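NUDIX hydrolase (Jonesia denitrificans, PDB 4KTB) is of unknown function but, as a NUDIX-clan protein, may cleave diadenosine tetraphosphate (Ap4A) asymmetrically or hydrolyse related nucleotide compounds. Local coordinates at residues A[88-100]-A[138-152]. Numbering follows the deposited sequence.
Sequences ALVRHIEKDLGPV and YIVPVRGDCSPQQNN
The loop amides of Ser147 and Gln149 reach the last carbonyls of helix 85-97, which packs on the mixed sheet of this Nudix-type fold, consistent with the helix of the Nudix motif. Ser147 N donates to Leu97 O at 2.9 Å with an N-H...O angle of 163°; Gln149 N binds Asp96 O at 2.9 Å, less straight. Both donors stand well out of their carbonyl planes, so neither bond runs along a lone pair. Gln149 adds packing: its CB lies 3.1 Å from Lys95 O, and with CG anti to the carbonyl carbon (chi1 -48°), CG itself sits 3.2 Å from Gly98 N. Shortening Gln149 to an alanine would keep the main-chain bond but is likely to leave a gap beside the Gly98 amide, where CG had packed. Further along, Asn152 ND2 donates to Asp96 OD1, the amide and carboxylate planes steeply inclined; the modelled 2.5 Å is too short to trust in detail. Arg63 offers that same oxygen a long, weak ion pair.

Beyond these polar contacts, Leu97, Ile93 and Leu89, one turn apart, join helix to strand 133-141 and the loop after it. Leu97 CD1 meets Cys146 SG at 3.9 Å, and strand 154-158 adds Leu155 against both residues. Ile93 CD1 approaches Val140 CG1 at 4.3 Å. Tyr138, its hydroxyl bonded to Pro109 O, receives Leu89 CD1 over one ring face, 4.2 Å from the centroid and 21° off the normal.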
ATOM      1  N   ALA A  88      17.536   9.878  -0.273  1.00 10.34           N
ATOM      2  CA  ALA A  88      18.417   8.737  -0.516  1.00 12.06           C
ATOM      3  C   ALA A  88      18.053   8.082  -1.844  1.00 12.17           C
ATOM      4  O   ALA A  88      18.922   7.599  -2.560  1.00 10.50           O
ATOM      5  CB  ALA A  88      18.320   7.727   0.609  1.00  6.21           C
ATOM      6  N   LEU A  89      16.765   8.073  -2.177  1.00  6.50           N
ATOM      7  CA  LEU A  89      16.332   7.493  -3.441  1.00  8.64           C
ATOM      8  C   LEU A  89      16.922   8.301  -4.586  1.00 11.38           C
ATOM      9  O   LEU A  89      17.496   7.757  -5.531  1.00 14.60           O
ATOM     10  CB  LEU A  89      14.806   7.491  -3.547  1.00  8.42           C
ATOM     11  CG  LEU A  89      14.062   6.480  -2.687  1.00  6.81           C
ATOM     12  CD1 LEU A  89      12.584   6.756  -2.813  1.00  6.06           C
ATOM     13  CD2 LEU A  89      14.397   5.042  -3.113  1.00  5.83           C
ATOM     14  N   VAL A  90      16.780   9.612  -4.489  1.00  8.27           N
ATOM     15  CA  VAL A  90      17.306  10.503  -5.508  1.00  9.93           C
ATOM     16  C   VAL A  90      18.807  10.291  -5.669  1.00 11.63           C
ATOM     17  O   VAL A  90      19.317  10.126  -6.777  1.00 13.92           O
ATOM     18  CB  VAL A  90      17.063  11.955  -5.121  1.00 11.10           C
ATOM     19  CG1 VAL A  90      17.796  12.873  -6.064  1.00 11.87           C
ATOM     20  CG2 VAL A  90      15.566  12.269  -5.113  1.00 12.35           C
ATOM     21  N   ARG A  91      19.507  10.280  -4.544  1.00  9.40           N
ATOM     22  CA  ARG A  91      20.952  10.132  -4.537  1.00  8.59           C
ATOM     23  C   ARG A  91      21.399   8.829  -5.175  1.00 11.48           C
ATOM     24  O   ARG A  91      22.390   8.789  -5.884  1.00  9.22           O
ATOM     25  CB  ARG A  91      21.462  10.215  -3.101  1.00  8.41           C
ATOM     26  CG  ARG A  91      22.950  10.107  -2.979  1.00 14.58           C
ATOM     27  CD  ARG A  91      23.412  10.457  -1.575  1.00 15.69           C
ATOM     28  NE  ARG A  91      22.829   9.569  -0.577  1.00 15.54           N
ATOM     29  CZ  ARG A  91      23.336   8.389  -0.250  1.00 15.00           C
ATOM     30  NH1 ARG A  91      24.435   7.956  -0.853  1.00 12.96           N
ATOM     31  NH2 ARG A  91      22.740   7.652   0.676  1.00 16.11           N
ATOM     32  N   HIS A  92      20.664   7.754  -4.935  1.00  8.00           N
ATOM     33  CA  HIS A  92      21.119   6.445  -5.401  1.00 10.02           C
ATOM     34  C   HIS A  92      20.808   6.273  -6.871  1.00 10.68           C
ATOM     35  O   HIS A  92      21.528   5.591  -7.593  1.00 14.66           O
ATOM     36  CB  HIS A  92      20.545   5.301  -4.541  1.00  8.58           C
ATOM     37  CG  HIS A  92      21.228   5.152  -3.217  1.00  9.24           C
ATOM     38  ND1 HIS A  92      22.514   4.674  -3.095  1.00 13.37           N
ATOM     39  CD2 HIS A  92      20.817   5.447  -1.957  1.00  8.96           C
ATOM     40  CE1 HIS A  92      22.867   4.675  -1.820  1.00 16.56           C
ATOM     41  NE2 HIS A  92      21.855   5.140  -1.109  1.00  7.02           N
ATOM     42  N   ILE A  93      19.739   6.921  -7.317  1.00 10.87           N
ATOM     43  CA  ILE A  93      19.397   6.904  -8.731  1.00 11.53           C
ATOM     44  C   ILE A  93      20.441   7.652  -9.561  1.00 14.91           C
ATOM     45  O   ILE A  93      20.901   7.160 -10.593  1.00 15.36           O
ATOM     46  CB  ILE A  93      17.998   7.500  -8.971  1.00 13.08           C
ATOM     47  CG1 ILE A  93      16.927   6.602  -8.360  1.00 13.91           C
ATOM     48  CG2 ILE A  93      17.719   7.665 -10.454  1.00 15.32           C
ATOM     49  CD1 ILE A  93      16.591   5.386  -9.213  1.00 16.16           C
ATOM     50  N   GLU A  94      20.812   8.843  -9.110  1.00 13.00           N
ATOM     51  CA  GLU A  94      21.835   9.622  -9.789  1.00 14.52           C
ATOM     52  C   GLU A  94      23.145   8.840  -9.814  1.00 15.55           C
ATOM     53  O   GLU A  94      23.799   8.737 -10.845  1.00 13.95           O
ATOM     54  CB  GLU A  94      22.023  10.945  -9.048  1.00 15.96           C
ATOM     55  CG  GLU A  94      22.619  12.046  -9.870  1.00 23.73           C
ATOM     56  CD  GLU A  94      24.122  12.081  -9.786  1.00 30.68           C
ATOM     57  OE1 GLU A  94      24.676  11.481  -8.843  1.00 33.67           O
ATOM     58  OE2 GLU A  94      24.758  12.715 -10.658  1.00 33.01           O
ATOM     59  N   LYS A  95      23.498   8.271  -8.665  1.00 16.41           N
ATOM     60  CA  LYS A  95      24.741   7.522  -8.476  1.00 17.64           C
ATOM     61  C   LYS A  95      24.915   6.330  -9.415  1.00 16.44           C
ATOM     62  O   LYS A  95      26.024   6.058  -9.868  1.00 15.22           O
ATOM     63  CB  LYS A  95      24.847   7.054  -7.018  1.00 20.87           C
ATOM     64  CG  LYS A  95      26.018   6.139  -6.716  1.00 20.89           C
ATOM     65  CD  LYS A  95      26.152   5.922  -5.216  1.00 24.05           C
ATOM     66  CE  LYS A  95      27.134   4.810  -4.919  1.00 24.05           C
ATOM     67  NZ  LYS A  95      26.764   3.595  -5.691  1.00 26.53           N
ATOM     68  N   ASP A  96      23.833   5.616  -9.708  1.00 14.66           N
ATOM     69  CA  ASP A  96      23.924   4.404 -10.534  1.00 15.01           C
ATOM     70  C   ASP A  96      23.590   4.645 -12.017  1.00 17.06           C
ATOM     71  O   ASP A  96      24.078   3.932 -12.892  1.00 19.64           O
ATOM     72  CB  ASP A  96      23.016   3.291  -9.961  1.00 14.07           C
ATOM     73  CG  ASP A  96      23.716   2.420  -8.919  1.00 15.97           C
ATOM     74  OD1 ASP A  96      24.919   2.135  -9.075  1.00 16.19           O
ATOM     75  OD2 ASP A  96      23.059   2.006  -7.942  1.00 18.13           O
ATOM     76  N   LEU A  97      22.764   5.655 -12.289  1.00 15.46           N
ATOM     77  CA  LEU A  97      22.154   5.814 -13.618  1.00 15.90           C
ATOM     78  C   LEU A  97      22.451   7.154 -14.277  1.00 17.11           C
ATOM     79  O   LEU A  97      21.983   7.430 -15.387  1.00 16.06           O
ATOM     80  CB  LEU A  97      20.635   5.647 -13.539  1.00 13.51           C
ATOM     81  CG  LEU A  97      20.095   4.291 -13.084  1.00 10.95           C
ATOM     82  CD1 LEU A  97      18.580   4.294 -13.140  1.00 10.60           C
ATOM     83  CD2 LEU A  97      20.680   3.167 -13.951  1.00 13.35           C
ATOM     84  N   GLY A  98      23.208   7.992 -13.583  1.00 19.33           N
ATOM     85  CA  GLY A  98      23.537   9.305 -14.102  1.00 18.54           C
ATOM     86  C   GLY A  98      22.544  10.368 -13.665  1.00 20.29           C
ATOM     87  O   GLY A  98      21.434  10.052 -13.227  1.00 18.82           O
ATOM     88  N   PRO A  99      22.934  11.643 -13.812  1.00 13.55           N
ATOM     89  CA  PRO A  99      22.191  12.782 -13.280  1.00 16.32           C
ATOM     90  C   PRO A  99      21.016  13.196 -14.140  1.00 18.86           C
ATOM     91  O   PRO A  99      20.291  14.110 -13.758  1.00 20.68           O
ATOM     92  CB  PRO A  99      23.231  13.893 -13.295  1.00 23.24           C
ATOM     93  CG  PRO A  99      24.064  13.568 -14.489  1.00 24.64           C
ATOM     94  CD  PRO A  99      24.153  12.069 -14.519  1.00 14.53           C
ATOM     95  N   VAL A 100      20.827  12.554 -15.281  1.00 14.07           N
ATOM     96  CA  VAL A 100      19.700  12.917 -16.121  1.00 16.73           C
ATOM     97  C   VAL A 100      18.700  11.774 -16.297  1.00 20.13           C
ATOM     98  O   VAL A 100      17.929  11.771 -17.253  1.00 20.64           O
ATOM     99  CB  VAL A 100      20.155  13.422 -17.500  1.00 19.54           C
ATOM    100  CG1 VAL A 100      20.959  14.713 -17.359  1.00 22.98           C
ATOM    101  CG2 VAL A 100      20.974  12.349 -18.213  1.00 18.49           C
ATOM    102  N   TYR A 138      11.186   0.508  -3.573  1.00  5.54           N
ATOM    103  CA  TYR A 138      10.254   1.231  -4.409  1.00  5.87           C
ATOM    104  C   TYR A 138      10.477   0.916  -5.875  1.00 12.38           C
ATOM    105  O   TYR A 138      11.588   0.624  -6.300  1.00 13.98           O
ATOM    106  CB  TYR A 138      10.385   2.740  -4.185  1.00 11.10           C
ATOM    107  CG  TYR A 138      10.221   3.197  -2.753  1.00  6.59           C
ATOM    108  CD1 TYR A 138      11.286   3.145  -1.875  1.00  7.93           C
ATOM    109  CD2 TYR A 138       9.013   3.705  -2.289  1.00  8.27           C
ATOM    110  CE1 TYR A 138      11.163   3.570  -0.575  1.00  6.86           C
ATOM    111  CE2 TYR A 138       8.876   4.139  -0.972  1.00  7.91           C
ATOM    112  CZ  TYR A 138       9.969   4.062  -0.126  1.00  7.90           C
ATOM    113  OH  TYR A 138       9.895   4.469   1.174  1.00  7.67           O
ATOM    114  N   ILE A 139       9.399   0.965  -6.643  1.00 13.44           N
ATOM    115  CA  ILE A 139       9.497   0.978  -8.090  1.00 10.17           C
ATOM    116  C   ILE A 139       9.657   2.428  -8.528  1.00 11.67           C
ATOM    117  O   ILE A 139       8.808   3.279  -8.221  1.00 11.10           O
ATOM    118  CB  ILE A 139       8.222   0.441  -8.722  1.00 10.75           C
ATOM    119  CG1 ILE A 139       8.096  -1.059  -8.476  1.00  7.80           C
ATOM    120  CG2 ILE A 139       8.199   0.705 -10.212  1.00 15.06           C
ATOM    121  CD1 ILE A 139       6.735  -1.595  -8.841  1.00 18.24           C
ATOM    122  N   VAL A 140      10.728   2.716  -9.262  1.00  7.87           N
ATOM    123  CA  VAL A 140      10.989   4.082  -9.686  1.00 14.77           C
ATOM    124  C   VAL A 140      11.018   4.216 -11.211  1.00 14.54           C
ATOM    125  O   VAL A 140      11.926   3.709 -11.876  1.00 13.98           O
ATOM    126  CB  VAL A 140      12.284   4.640  -9.087  1.00 13.49           C
ATOM    127  CG1 VAL A 140      12.406   6.122  -9.432  1.00 12.84           C
ATOM    128  CG2 VAL A 140      12.322   4.443  -7.570  1.00 11.93           C
ATOM    129  N   PRO A 141       9.993   4.874 -11.773  1.00 13.66           N
ATOM    130  CA  PRO A 141      10.089   5.085 -13.211  1.00 16.08           C
ATOM    131  C   PRO A 141      11.143   6.151 -13.427  1.00 15.53           C
ATOM    132  O   PRO A 141      11.273   7.055 -12.590  1.00 12.72           O
ATOM    133  CB  PRO A 141       8.693   5.603 -13.592  1.00 14.23           C
ATOM    134  CG  PRO A 141       7.791   5.164 -12.448  1.00 10.24           C
ATOM    135  CD  PRO A 141       8.683   5.282 -11.240  1.00 12.20           C
ATOM    136  N   VAL A 142      11.920   6.007 -14.493  1.00 16.73           N
ATOM    137  CA  VAL A 142      12.882   7.031 -14.867  1.00 16.26           C
ATOM    138  C   VAL A 142      12.425   7.613 -16.170  1.00 18.23           C
ATOM    139  O   VAL A 142      12.076   6.877 -17.096  1.00 14.53           O
ATOM    140  CB  VAL A 142      14.303   6.482 -15.020  1.00 15.41           C
ATOM    141  CG1 VAL A 142      14.946   6.347 -13.663  1.00 15.56           C
ATOM    142  CG2 VAL A 142      14.273   5.148 -15.734  1.00 15.95           C
ATOM    143  N   ARG A 143      12.417   8.939 -16.229  1.00 14.83           N
ATOM    144  CA  ARG A 143      11.818   9.638 -17.348  1.00 25.98           C
ATOM    145  C   ARG A 143      12.871  10.122 -18.351  1.00 24.72           C
ATOM    146  O   ARG A 143      12.531  10.505 -19.471  1.00 23.01           O
ATOM    147  CB  ARG A 143      10.965  10.813 -16.846  1.00 30.10           C
ATOM    148  CG  ARG A 143      10.022  10.479 -15.686  1.00 33.58           C
ATOM    149  CD  ARG A 143       8.794   9.708 -16.140  1.00 38.83           C
ATOM    150  NE  ARG A 143       8.053   9.139 -15.011  1.00 39.91           N
ATOM    151  CZ  ARG A 143       6.793   8.717 -15.069  1.00 38.94           C
ATOM    152  NH1 ARG A 143       6.207   8.214 -13.990  1.00 34.99           N
ATOM    153  NH2 ARG A 143       6.126   8.802 -16.207  1.00 42.63           N
ATOM    154  N   GLY A 144      14.142  10.088 -17.959  1.00 23.96           N
ATOM    155  CA  GLY A 144      15.212  10.568 -18.819  1.00 22.38           C
ATOM    156  C   GLY A 144      16.196   9.491 -19.235  1.00 25.69           C
ATOM    157  O   GLY A 144      15.984   8.307 -18.983  1.00 29.31           O
ATOM    158  N   ASP A 145      17.281   9.900 -19.877  1.00 26.82           N
ATOM    159  CA  ASP A 145      18.268   8.945 -20.347  1.00 26.66           C
ATOM    160  C   ASP A 145      19.159   8.508 -19.186  1.00 24.56           C
ATOM    161  O   ASP A 145      19.452   9.292 -18.276  1.00 20.25           O
ATOM    162  CB  ASP A 145      19.097   9.542 -21.493  1.00 32.51           C
ATOM    163  CG  ASP A 145      18.259   9.839 -22.737  1.00 38.44           C
ATOM    164  OD1 ASP A 145      17.982   8.897 -23.512  1.00 40.07           O
ATOM    165  OD2 ASP A 145      17.886  11.013 -22.953  1.00 42.88           O
ATOM    166  N   CYS A 146      19.554   7.239 -19.210  1.00 23.37           N
ATOM    167  CA  CYS A 146      20.354   6.657 -18.145  1.00 18.48           C
ATOM    168  C   CYS A 146      21.645   6.106 -18.715  1.00 17.78           C
ATOM    169  O   CYS A 146      21.700   5.702 -19.876  1.00 19.82           O
ATOM    170  CB  CYS A 146      19.598   5.509 -17.476  1.00 13.82           C
ATOM    171  SG  CYS A 146      18.045   5.917 -16.701  1.00 15.53           S
ATOM    172  N   SER A 147      22.686   6.074 -17.898  1.00 15.57           N
ATOM    173  CA  SER A 147      23.895   5.373 -18.291  1.00 24.49           C
ATOM    174  C   SER A 147      24.512   4.782 -17.037  1.00 26.02           C
ATOM    175  O   SER A 147      24.598   5.462 -16.013  1.00 27.38           O
ATOM    176  CB  SER A 147      24.878   6.296 -19.009  1.00 26.56           C
ATOM    177  OG  SER A 147      25.282   7.383 -18.201  1.00 29.11           O
ATOM    178  N   PRO A 148      24.931   3.511 -17.107  1.00 15.26           N
ATOM    179  CA  PRO A 148      25.487   2.831 -15.931  1.00 16.31           C
ATOM    180  C   PRO A 148      26.713   3.567 -15.393  1.00 15.54           C
ATOM    181  O   PRO A 148      27.668   3.808 -16.139  1.00 19.17           O
ATOM    182  CB  PRO A 148      25.885   1.451 -16.472  1.00 15.07           C
ATOM    183  CG  PRO A 148      26.062   1.657 -17.952  1.00 19.03           C
ATOM    184  CD  PRO A 148      25.033   2.696 -18.327  1.00 19.87           C
ATOM    185  N   GLN A 149      26.691   3.921 -14.113  1.00 15.10           N
ATOM    186  CA  GLN A 149      27.783   4.707 -13.538  1.00 19.69           C
ATOM    187  C   GLN A 149      28.732   3.909 -12.648  1.00 20.84           C
ATOM    188  O   GLN A 149      28.378   2.855 -12.111  1.00 17.61           O
ATOM    189  CB  GLN A 149      27.230   5.883 -12.723  1.00 22.49           C
ATOM    190  CG  GLN A 149      26.159   6.711 -13.416  1.00 21.54           C
ATOM    191  CD  GLN A 149      26.728   7.676 -14.425  1.00 21.09           C
ATOM    192  OE1 GLN A 149      26.300   7.706 -15.578  1.00 23.50           O
ATOM    193  NE2 GLN A 149      27.686   8.482 -13.995  1.00 22.46           N
ATOM    194  N   GLN A 150      29.941   4.442 -12.492  1.00 24.76           N
ATOM    195  CA  GLN A 150      30.912   3.940 -11.520  1.00 28.56           C
ATOM    196  C   GLN A 150      31.226   2.444 -11.686  1.00 29.79           C
ATOM    197  O   GLN A 150      31.747   2.035 -12.732  1.00 31.59           O
ATOM    198  CB  GLN A 150      30.462   4.306 -10.094  1.00 32.22           C
ATOM    199  CG  GLN A 150      30.290   5.829  -9.909  1.00 38.17           C
ATOM    200  CD  GLN A 150      29.923   6.262  -8.490  1.00 42.53           C
ATOM    201  OE1 GLN A 150      29.329   5.505  -7.724  1.00 44.71           O
ATOM    202  NE2 GLN A 150      30.275   7.499  -8.143  1.00 43.54           N
ATOM    203  N   ASN A 151      30.920   1.630 -10.680  1.00 25.88           N
ATOM    204  CA  ASN A 151      31.230   0.208 -10.784  1.00 25.39           C
ATOM    205  C   ASN A 151      30.210  -0.579 -11.600  1.00 23.75           C
ATOM    206  O   ASN A 151      30.295  -1.802 -11.683  1.00 22.95           O
ATOM    207  CB  ASN A 151      31.448  -0.422  -9.403  1.00 26.17           C
ATOM    208  CG  ASN A 151      32.733   0.052  -8.744  1.00 32.78           C
ATOM    209  OD1 ASN A 151      33.279   1.091  -9.110  1.00 34.69           O
ATOM    210  ND2 ASN A 151      33.232  -0.720  -7.778  1.00 35.58           N
ATOM    211  N   ASN A 152      29.257   0.129 -12.206  1.00 20.22           N
ATOM    212  CA  ASN A 152      28.279  -0.500 -13.086  1.00 17.97           C
ATOM    213  C   ASN A 152      28.766  -0.653 -14.524  1.00 20.37           C
ATOM    214  O   ASN A 152      28.954   0.327 -15.234  1.00 24.25           O
ATOM    215  CB  ASN A 152      26.972   0.275 -13.067  1.00 15.14           C
ATOM    216  CG  ASN A 152      26.299   0.208 -11.736  1.00 13.48           C
ATOM    217  OD1 ASN A 152      26.170  -0.862 -11.170  1.00 13.42           O
ATOM    218  ND2 ASN A 152      25.889   1.358 -11.207  1.00 15.62           N
TER
HETATM  219  O   HOH W   1      21.420   9.425 -16.853  1.00 16.44           O